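Local atomic coordinates of YJHT (Escherichia coli, PDB entry 2UVK), a protein that converts the alpha-anomer of N-acetylneuraminate (sialic acid) to the beta-anomer, speeding the mutarotation equilibrium in the bacterial periplasm. Residues 265-268 and 269-273; 149-152 and 153-157; 125-129 and 130-134; 172-175 and 176-179. All coordinates share one frame; numbering follows the deposited sequence.

Interaction 1 (265-268 and 269-273)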
loop_
_atom_site.group_PDB
_atom_site.type_symbol
_atom_site.label_atom_id
_atom_site.label_comp_id
_atom_site.label_asym_id
_atom_site.label_seq_id
_atom_site.Cartn_x
_atom_site.Cartn_y
_atom_site.Cartn_z
ATOM N N GLY B 265 -1.258 -1.665 30.189
ATOM C CA GLY B 265 -0.166 -0.712 30.397
ATOM C C GLY B 265 0.570 -0.261 29.146
ATOM O O GLY B 265 1.395 0.654 29.201
ATOM N N SER B 266 0.270 -0.875 27.997
ATOM C CA SER B 266 0.994 -0.566 26.776
ATOM C C SER B 266 0.758 0.870 26.271
ATOM O O SER B 266 1.671 1.476 25.724
ATOM C CB SER B 266 0.683 -1.616 25.658
ATOM O OG SER B 266 -0.706 -1.798 25.474
ATOM N N ARG B 267 -0.456 1.403 26.418
ATOM C CA ARG B 267 -0.759 2.758 25.916
ATOM C C ARG B 267 0.090 3.754 26.698
ATOM O O ARG B 267 0.696 4.649 26.111
ATOM C CB ARG B 267 -2.255 3.081 26.014
ATOM C CG ARG B 267 -2.660 4.507 25.608
ATOM C CD ARG B 267 -2.092 5.011 24.291
ATOM N NE ARG B 267 -2.585 4.235 23.144
ATOM C CZ ARG B 267 -2.225 4.442 21.878
ATOM N NH1 ARG B 267 -1.348 5.378 21.536
ATOM N NH2 ARG B 267 -2.743 3.673 20.923
ATOM N N GLU B 268 0.187 3.531 27.996
ATOM C CA GLU B 268 0.954 4.439 28.830
ATOM C C GLU B 268 2.437 4.363 28.449
ATOM O O GLU B 268 3.064 5.400 28.270
ATOM C CB GLU B 268 0.724 4.148 30.307
ATOM C CG GLU B 268 1.305 5.220 31.224
ATOM C CD GLU B 268 1.907 4.617 32.470
ATOM O OE1 GLU B 268 1.271 3.713 33.056
ATOM O OE2 GLU B 268 3.025 5.047 32.851
ATOM N N ASN B 269 2.995 3.160 28.263
ATOM C CA ASN B 269 4.363 3.042 27.734
ATOM C C ASN B 269 4.591 3.795 26.420
ATOM O O ASN B 269 5.560 4.541 26.271
ATOM C CB ASN B 269 4.775 1.599 27.497
ATOM C CG ASN B 269 4.870 0.796 28.749
ATOM O OD1 ASN B 269 4.658 1.303 29.868
ATOM N ND2 ASN B 269 5.211 -0.481 28.582
ATOM N N TYR B 270 3.717 3.595 25.436
ATOM C CA TYR B 270 3.869 4.328 24.199
ATOM C C TYR B 270 3.790 5.862 24.408
ATOM O O TYR B 270 4.573 6.601 23.813
ATOM C CB TYR B 270 2.835 3.860 23.162
ATOM C CG TYR B 270 3.097 4.367 21.759
ATOM C CD1 TYR B 270 4.065 3.778 20.945
ATOM C CD2 TYR B 270 2.375 5.438 21.242
ATOM C CE1 TYR B 270 4.308 4.242 19.667
ATOM C CE2 TYR B 270 2.606 5.894 19.955
ATOM C CZ TYR B 270 3.568 5.286 19.170
ATOM O OH TYR B 270 3.806 5.722 17.893
ATOM N N GLN B 271 2.826 6.308 25.214
ATOM C CA GLN B 271 2.652 7.732 25.530
ATOM C C GLN B 271 3.913 8.262 26.195
ATOM O O GLN B 271 4.268 9.437 26.025
ATOM C CB GLN B 271 1.424 7.956 26.424
ATOM C CG GLN B 271 0.091 7.882 25.680
ATOM C CD GLN B 271 -1.121 7.910 26.595
ATOM O OE1 GLN B 271 -1.065 7.475 27.750
ATOM N NE2 GLN B 271 -2.237 8.409 26.072
ATOM N N ASN B 272 4.612 7.392 26.913
ATOM C CA ASN B 272 5.881 7.743 27.552
ATOM C C ASN B 272 7.119 7.580 26.666
ATOM O O ASN B 272 8.244 7.698 27.148
ATOM C CB ASN B 272 6.045 6.949 28.861
ATOM C CG ASN B 272 5.031 7.356 29.933
ATOM O OD1 ASN B 272 4.425 8.437 29.871
ATOM N ND2 ASN B 272 4.849 6.495 30.920
ATOM N N GLY B 273 6.943 7.331 25.369
ATOM C CA GLY B 273 8.087 7.301 24.443
ATOM C C GLY B 273 8.771 5.963 24.201
ATOM O O GLY B 273 9.799 5.913 23.533
#
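Q271 N donates to R267 O at 2.8 Å, the shortest in a run of i to i+4 bonds that also joins Y270 N to S266 O and N269 N to G265 O. G265 is the N-cap; its positive phi would jam a side chain against the preceding carbonyl, so glycine suits the place. At the other end N272 N reaches E268 O, and G273, again with positive phi, is the C-prime residue of the Schellman motif that ends the helix. At this end of the helix N272 ND2 makes a weak bond to E268 OE2 (3.0 Å), amide and carboxylate planes standing 75° apart. R267 swings its CG away from its own backbone N (chi1 176°) and then bends twice, which brings it side by side with Y270, guanidinium and ring planes nearly perpendicular (82°), NH1 3.7 Å from Y270 CD2. Its CD meanwhile rests against the amide carbon CD of Q271 (3.8 Å), the two chains crossing at about a right angle. R267 NH2 bonds to R215 O, so an alanine here would probably leave that carbonyl without this donor, and Y270 CD2 and the Q271 amide without the neighbour they touch. The helix is part of the excursion between strands 254-262 and 284-293 of one propeller blade; Y270 binds A161 N through its hydroxyl, makes a cation-pi contact with K160 and, with R267, packs on L214 of strand 214-215.

Interaction 2 (149-152 and 153-157)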
loop_
_atom_site.group_PDB
_atom_site.type_symbol
_atom_site.label_atom_id
_atom_site.label_comp_id
_atom_site.label_asym_id
_atom_site.label_seq_id
_atom_site.Cartn_x
_atom_site.Cartn_y
_atom_site.Cartn_z
ATOM N N ILE B 149 18.423 -12.509 14.582
ATOM C CA ILE B 149 17.011 -12.454 14.956
ATOM C C ILE B 149 16.748 -11.275 15.876
ATOM O O ILE B 149 15.791 -10.523 15.689
ATOM C CB ILE B 149 16.538 -13.782 15.630
ATOM C CG1 ILE B 149 16.569 -14.917 14.617
ATOM C CG2 ILE B 149 15.139 -13.632 16.269
ATOM C CD1 ILE B 149 16.438 -16.280 15.240
ATOM N N ASP B 150 17.621 -11.083 16.867
ATOM C CA ASP B 150 17.453 -9.987 17.799
ATOM C C ASP B 150 17.478 -8.638 17.090
ATOM O O ASP B 150 16.698 -7.743 17.441
ATOM C CB ASP B 150 18.544 -10.030 18.870
ATOM C CG ASP B 150 18.398 -11.208 19.811
ATOM O OD1 ASP B 150 17.335 -11.855 19.892
ATOM O OD2 ASP B 150 19.400 -11.507 20.509
ATOM N N LYS B 151 18.355 -8.497 16.102
ATOM C CA LYS B 151 18.477 -7.254 15.338
ATOM C C LYS B 151 17.180 -7.017 14.560
ATOM O O LYS B 151 16.687 -5.898 14.511
ATOM C CB LYS B 151 19.659 -7.320 14.381
ATOM C CG LYS B 151 20.024 -6.023 13.705
ATOM C CD LYS B 151 21.176 -6.218 12.716
ATOM C CE LYS B 151 21.363 -4.989 11.827
ATOM N NZ LYS B 151 22.240 -5.281 10.686
ATOM N N ILE B 152 16.658 -8.080 13.959
ATOM C CA ILE B 152 15.430 -7.954 13.157
ATOM C C ILE B 152 14.271 -7.496 14.037
ATOM O O ILE B 152 13.514 -6.596 13.654
ATOM C CB ILE B 152 15.108 -9.289 12.457
ATOM C CG1 ILE B 152 16.074 -9.523 11.315
ATOM C CG2 ILE B 152 13.670 -9.287 11.894
ATOM C CD1 ILE B 152 16.264 -11.014 10.929
ATOM N N ASN B 153 14.119 -8.121 15.202
ATOM C CA ASN B 153 13.079 -7.757 16.153
ATOM C C ASN B 153 13.234 -6.345 16.693
ATOM O O ASN B 153 12.275 -5.597 16.845
ATOM C CB ASN B 153 12.959 -8.779 17.282
ATOM C CG ASN B 153 12.352 -10.076 16.826
ATOM O OD1 ASN B 153 12.790 -11.177 17.212
ATOM N ND2 ASN B 153 11.313 -9.970 16.032
ATOM N N ALA B 154 14.462 -5.976 17.014
ATOM C CA ALA B 154 14.703 -4.651 17.506
ATOM C C ALA B 154 14.289 -3.609 16.477
ATOM O O ALA B 154 13.605 -2.662 16.823
ATOM C CB ALA B 154 16.184 -4.484 17.886
ATOM N N HIS B 155 14.689 -3.801 15.221
ATOM C CA HIS B 155 14.337 -2.854 14.160
ATOM C C HIS B 155 12.813 -2.871 13.967
ATOM O O HIS B 155 12.172 -1.833 13.791
ATOM C CB HIS B 155 14.955 -3.228 12.833
ATOM C CG HIS B 155 16.372 -2.775 12.627
ATOM N ND1 HIS B 155 16.824 -1.524 12.986
ATOM C CD2 HIS B 155 17.397 -3.373 11.975
ATOM C CE1 HIS B 155 18.086 -1.397 12.617
ATOM N NE2 HIS B 155 18.460 -2.503 12.005
ATOM N N TYR B 156 12.232 -4.056 14.000
ATOM C CA TYR B 156 10.787 -4.175 13.700
ATOM C C TYR B 156 9.884 -3.457 14.716
ATOM O O TYR B 156 8.906 -2.793 14.338
ATOM C CB TYR B 156 10.395 -5.640 13.622
ATOM C CG TYR B 156 8.978 -5.886 13.106
ATOM C CD1 TYR B 156 8.675 -5.744 11.767
ATOM C CD2 TYR B 156 7.984 -6.303 13.976
ATOM C CE1 TYR B 156 7.370 -5.996 11.298
ATOM C CE2 TYR B 156 6.678 -6.559 13.529
ATOM C CZ TYR B 156 6.404 -6.405 12.181
ATOM O OH TYR B 156 5.145 -6.687 11.685
ATOM N N PHE B 157 10.172 -3.608 16.007
ATOM C CA PHE B 157 9.296 -3.082 17.048
ATOM C C PHE B 157 9.614 -1.644 17.480
ATOM O O PHE B 157 8.761 -0.992 18.056
ATOM C CB PHE B 157 9.270 -4.016 18.251
ATOM C CG PHE B 157 8.611 -5.319 17.978
ATOM C CD1 PHE B 157 7.235 -5.376 17.847
ATOM C CD2 PHE B 157 9.331 -6.494 17.864
ATOM C CE1 PHE B 157 6.591 -6.582 17.587
ATOM C CE2 PHE B 157 8.685 -7.694 17.590
ATOM C CZ PHE B 157 7.309 -7.729 17.464
HETATM O O HOH W 1 14.683 -11.512 19.478
HETATM O O HOH W 2 20.962 -2.879 9.710
#
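K151 and H155, one helical turn apart, run side by side and point the same way. The lysine is fully extended, its CG opposite the backbone N (chi1 -170°), and its CE comes 3.8 Å from H155 NE2; a water is weakly bonded to both NZ and that ring nitrogen. On another side of the helix I149 and N153 are also alongside each other, I149 CG2 lying 3.5 Å from N153 OD1. A second water donates both to that oxygen, at 3.0 Å, and to D150 OD1, while N153 ND2 bonds to Y135 OH, so the amide is held at both ends. These residues belong to the second helix of a helical hairpin inserted between strands 120-125 and 169-174 of a propeller blade. I152, branched and apolar, suits the buried side, packing on D138 and A142 of helix 129-142 and on M102 of the second subunit. An alanine in place of H155 would probably leave K151 CE and the shared water without their ring partner and open a gap against Q179 of the second subunit. At the end of the helix Y156 sets CD2 over the centre of the F157 ring, 3.7 Å above its plane, and F157 in turn stacks on Y276.

Interaction 3 (125-129 and 130-134)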
loop_
_atom_site.group_PDB
_atom_site.type_symbol
_atom_site.label_atom_id
_atom_site.label_comp_id
_atom_site.label_asym_id
_atom_site.label_seq_id
_atom_site.Cartn_x
_atom_site.Cartn_y
_atom_site.Cartn_z
ATOM N N GLY B 125 -8.494 -1.012 7.125
ATOM C CA GLY B 125 -7.605 -1.595 8.127
ATOM C C GLY B 125 -6.686 -2.661 7.572
ATOM O O GLY B 125 -6.733 -3.018 6.399
ATOM N N GLY B 126 -5.857 -3.165 8.462
ATOM C CA GLY B 126 -4.922 -4.218 8.135
ATOM C C GLY B 126 -3.482 -3.773 8.150
ATOM O O GLY B 126 -3.156 -2.575 8.005
ATOM N N VAL B 127 -2.610 -4.761 8.287
ATOM C CA VAL B 127 -1.175 -4.510 8.270
ATOM C C VAL B 127 -0.715 -4.101 6.866
ATOM O O VAL B 127 -1.432 -4.285 5.871
ATOM C CB VAL B 127 -0.411 -5.772 8.701
ATOM C CG1 VAL B 127 -0.854 -6.234 10.078
ATOM C CG2 VAL B 127 -0.525 -6.900 7.634
ATOM N N ASN B 128 0.513 -3.606 6.761
ATOM C CA ASN B 128 1.141 -3.298 5.495
ATOM C C ASN B 128 1.780 -4.577 4.954
ATOM O O ASN B 128 2.565 -5.232 5.656
ATOM C CB ASN B 128 2.228 -2.233 5.677
ATOM C CG ASN B 128 2.977 -1.932 4.427
ATOM O OD1 ASN B 128 4.025 -2.548 4.157
ATOM N ND2 ASN B 128 2.475 -0.971 3.630
ATOM N N GLN B 129 1.475 -4.916 3.716
ATOM C CA GLN B 129 1.942 -6.207 3.202
ATOM C C GLN B 129 3.464 -6.276 3.151
ATOM O O GLN B 129 4.032 -7.318 3.483
ATOM C CB GLN B 129 1.338 -6.498 1.858
ATOM C CG GLN B 129 1.821 -5.753 0.741
ATOM C CD GLN B 129 0.887 -5.855 -0.469
ATOM O OE1 GLN B 129 0.087 -6.824 -0.593
ATOM N NE2 GLN B 129 0.966 -4.851 -1.361
ATOM N N ASN B 130 4.118 -5.213 2.695
ATOM C CA ASN B 130 5.578 -5.265 2.566
ATOM C C ASN B 130 6.281 -5.383 3.926
ATOM O O ASN B 130 7.282 -6.102 4.053
ATOM C CB ASN B 130 6.121 -4.065 1.783
ATOM C CG ASN B 130 5.868 -4.175 0.291
ATOM O OD1 ASN B 130 5.502 -5.237 -0.189
ATOM N ND2 ASN B 130 6.074 -3.085 -0.460
ATOM N N ILE B 131 5.806 -4.645 4.935
ATOM C CA ILE B 131 6.427 -4.707 6.265
ATOM C C ILE B 131 6.190 -6.078 6.896
ATOM O O ILE B 131 7.107 -6.718 7.404
ATOM C CB ILE B 131 5.922 -3.552 7.166
ATOM C CG1 ILE B 131 6.431 -2.222 6.616
ATOM C CG2 ILE B 131 6.369 -3.752 8.592
ATOM C CD1 ILE B 131 5.866 -1.018 7.306
ATOM N N PHE B 132 4.955 -6.554 6.848
ATOM C CA PHE B 132 4.610 -7.848 7.434
ATOM C C PHE B 132 5.358 -8.981 6.691
ATOM O O PHE B 132 6.011 -9.855 7.311
ATOM C CB PHE B 132 3.098 -8.053 7.331
ATOM C CG PHE B 132 2.607 -9.332 7.917
ATOM C CD1 PHE B 132 2.121 -9.360 9.208
ATOM C CD2 PHE B 132 2.606 -10.506 7.162
ATOM C CE1 PHE B 132 1.677 -10.525 9.753
ATOM C CE2 PHE B 132 2.127 -11.661 7.702
ATOM C CZ PHE B 132 1.679 -11.677 8.977
ATOM N N ASN B 133 5.286 -8.984 5.369
ATOM C CA ASN B 133 5.939 -10.073 4.602
ATOM C C ASN B 133 7.456 -10.003 4.787
ATOM O O ASN B 133 8.129 -11.046 4.849
ATOM C CB ASN B 133 5.661 -9.957 3.121
ATOM C CG ASN B 133 4.206 -10.231 2.747
ATOM O OD1 ASN B 133 3.408 -10.640 3.571
ATOM N ND2 ASN B 133 3.888 -9.977 1.499
ATOM N N GLY B 134 8.012 -8.794 4.830
ATOM C CA GLY B 134 9.452 -8.650 4.967
ATOM C C GLY B 134 9.933 -9.177 6.295
ATOM O O GLY B 134 11.077 -9.675 6.383
#
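I131 N gives its proton to N128 OD1 at 2.9 Å, in the plane of the side-chain carbonyl, and so fixes N128 as the N-cap of helix 129-142. The bond is fairly straight (159° at the hydrogen). Asparagine suits the position because its short side chain, with CG anti to the backbone N (chi1 176°), brings an acceptor to an amide of the first turn, where no preceding helical turn supplies a carbonyl. The regular helical pattern then takes over: F132 N bonds to N128 O at 3.0 Å, and N133 N to Q129 O at 2.8 Å. The residue before the cap, V127, turns CG2 against F132 CB at 3.8 Å. An apolar pair at these two positions, flanking the N-cap, is a hydrophobic staple, and it joins the incoming loop to the first turn of the helix. Q129 and N130 lie alongside each other with amide planes only 29° apart, both aimed at the dimer interface, where Q129 OE1 binds N130 ND2 of the second subunit and N130 ND2 binds Q129 OE1 there in return. The cap is tied to the same partner, since N128 ND2 donates to P106 O of the second subunit. Further out, N133 OD1 accepts from V84 N, while V127 and F132 both pack on V84 in strand 82-84. Backbone bonds from G126 to N167 and T191 and from V127 to A110 set the loop in place, with the V127 side chain about 6 Å from that of E209, the predicted proton acceptor.

Interaction 4 (172-175 and 176-179)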
loop_
_atom_site.group_PDB
_atom_site.type_symbol
_atom_site.label_atom_id
_atom_site.label_comp_id
_atom_site.label_asym_id
_atom_site.label_seq_id
_atom_site.Cartn_x
_atom_site.Cartn_y
_atom_site.Cartn_z
ATOM N N SER B 172 -13.723 -0.358 -1.849
ATOM C CA SER B 172 -14.968 -1.074 -2.129
ATOM C C SER B 172 -14.777 -2.052 -3.286
ATOM O O SER B 172 -14.193 -1.717 -4.321
ATOM C CB SER B 172 -16.140 -0.108 -2.395
ATOM O OG SER B 172 -15.950 0.661 -3.567
ATOM N N PHE B 173 -15.253 -3.268 -3.055
ATOM C CA PHE B 173 -15.242 -4.346 -4.035
ATOM C C PHE B 173 -16.675 -4.525 -4.539
ATOM O O PHE B 173 -17.588 -4.730 -3.740
ATOM C CB PHE B 173 -14.752 -5.635 -3.369
ATOM C CG PHE B 173 -15.003 -6.884 -4.172
ATOM C CD1 PHE B 173 -14.137 -7.282 -5.162
ATOM C CD2 PHE B 173 -16.121 -7.683 -3.908
ATOM C CE1 PHE B 173 -14.360 -8.455 -5.898
ATOM C CE2 PHE B 173 -16.323 -8.837 -4.636
ATOM C CZ PHE B 173 -15.453 -9.208 -5.626
ATOM N N ASP B 174 -16.844 -4.475 -5.860
ATOM C CA ASP B 174 -18.172 -4.641 -6.487
ATOM C C ASP B 174 -18.255 -6.047 -7.061
ATOM O O ASP B 174 -17.544 -6.360 -8.005
ATOM C CB ASP B 174 -18.369 -3.590 -7.579
ATOM C CG ASP B 174 -19.777 -3.640 -8.203
ATOM O OD1 ASP B 174 -20.501 -4.606 -7.928
ATOM O OD2 ASP B 174 -20.136 -2.705 -8.946
ATOM N N PRO B 175 -19.123 -6.920 -6.498
ATOM C CA PRO B 175 -19.176 -8.303 -6.983
ATOM C C PRO B 175 -19.520 -8.452 -8.482
ATOM O O PRO B 175 -19.130 -9.426 -9.104
ATOM C CB PRO B 175 -20.264 -8.944 -6.117
ATOM C CG PRO B 175 -20.424 -8.061 -4.956
ATOM C CD PRO B 175 -20.058 -6.683 -5.390
ATOM N N SER B 176 -20.227 -7.483 -9.030
ATOM C CA SER B 176 -20.642 -7.538 -10.424
ATOM C C SER B 176 -19.474 -7.364 -11.390
ATOM O O SER B 176 -19.419 -8.026 -12.427
ATOM C CB SER B 176 -21.709 -6.481 -10.670
ATOM O OG SER B 176 -22.838 -6.730 -9.834
ATOM N N THR B 177 -18.515 -6.505 -11.021
ATOM C CA THR B 177 -17.360 -6.195 -11.873
ATOM C C THR B 177 -16.088 -6.914 -11.384
ATOM O O THR B 177 -15.132 -7.099 -12.145
ATOM C CB THR B 177 -17.086 -4.680 -11.874
ATOM O OG1 THR B 177 -16.623 -4.280 -10.585
ATOM C CG2 THR B 177 -18.365 -3.887 -12.178
ATOM N N GLN B 178 -16.114 -7.314 -10.121
ATOM C CA GLN B 178 -14.955 -7.877 -9.380
ATOM C C GLN B 178 -13.779 -6.917 -9.236
ATOM O O GLN B 178 -12.646 -7.361 -8.966
ATOM C CB GLN B 178 -14.484 -9.207 -9.968
ATOM C CG GLN B 178 -15.661 -10.136 -10.201
ATOM C CD GLN B 178 -15.309 -11.475 -10.814
ATOM O OE1 GLN B 178 -14.166 -11.753 -11.122
ATOM N NE2 GLN B 178 -16.337 -12.322 -11.014
ATOM N N GLN B 179 -14.062 -5.623 -9.389
ATOM C CA GLN B 179 -13.052 -4.584 -9.335
ATOM C C GLN B 179 -13.086 -3.862 -8.010
ATOM O O GLN B 179 -14.121 -3.806 -7.328
ATOM C CB GLN B 179 -13.257 -3.561 -10.452
ATOM C CG GLN B 179 -13.289 -4.134 -11.840
ATOM C CD GLN B 179 -12.061 -4.943 -12.156
ATOM O OE1 GLN B 179 -10.953 -4.401 -12.235
ATOM N NE2 GLN B 179 -12.231 -6.257 -12.315
HETATM O O HOH W 3 -18.882 -10.821 -11.628
#
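The chain turns back between D174 and Q179 in a tight beta hairpin, P175 to T177 in right-handed helical conformations and Q178 with a positive phi, so that D174 N bonds to Q179 O (3.2 Å) and Q178 N to D174 O (2.7 Å). That second carbonyl also receives a weak bond from T177 N. Proline starts the turn well, since its ring holds phi near the value needed. D174 sends CG anti to its own nitrogen (chi1 -176°), and OD1 accepts from S176 N at 3.1 Å, approached from above the carboxylate plane; this is an Asx turn. T177 answers with an ST turn, its OG1 taking the proton of Q179 N at 3.1 Å, and its carbonyl O is reached by Q179 NE2 at 3.0 Å, nearly straight and in the plane of that amide. D174 and T177, short polar residues, thus take up the amides of S176 and Q179. One water accepts from Q178 NE2 and donates to P175 O and S176 O. F173 lies against the turn, CE1 3.6 Å from Q178 CA, an aromatic ring suiting this buried side. The hairpin joins the third and fourth strands of a propeller blade, 169-174 and 179-185: F173 meets F71 edge-to-face and touches W180, S172 pairs with S181, F173 with A121 of strand 120-125, and Q179 OE1 binds K159 NZ of the second subunit.

How the interactions relate
From the N terminus, interaction 3 comes first, where the chain leaves strand 120-125 of a propeller blade and enters helix 129-142. Interaction 2 follows on helix 146-157, packed back on that helix through Y156 CE1 and I131 CG2, 3.7 Å apart. The chain then re-enters the same blade, and interaction 4 closes the hairpin between strands 169-174 and 179-185. Interaction 1 lies later, on a short helix in another blade's insertion, about 7 Å from interaction 2 at the nearest atoms. All four are local and in series; none nests or crosses. Interactions 2, 3 and 4 also touch the second subunit, bringing the helical insertion and the blade's hairpin into the dimer interface.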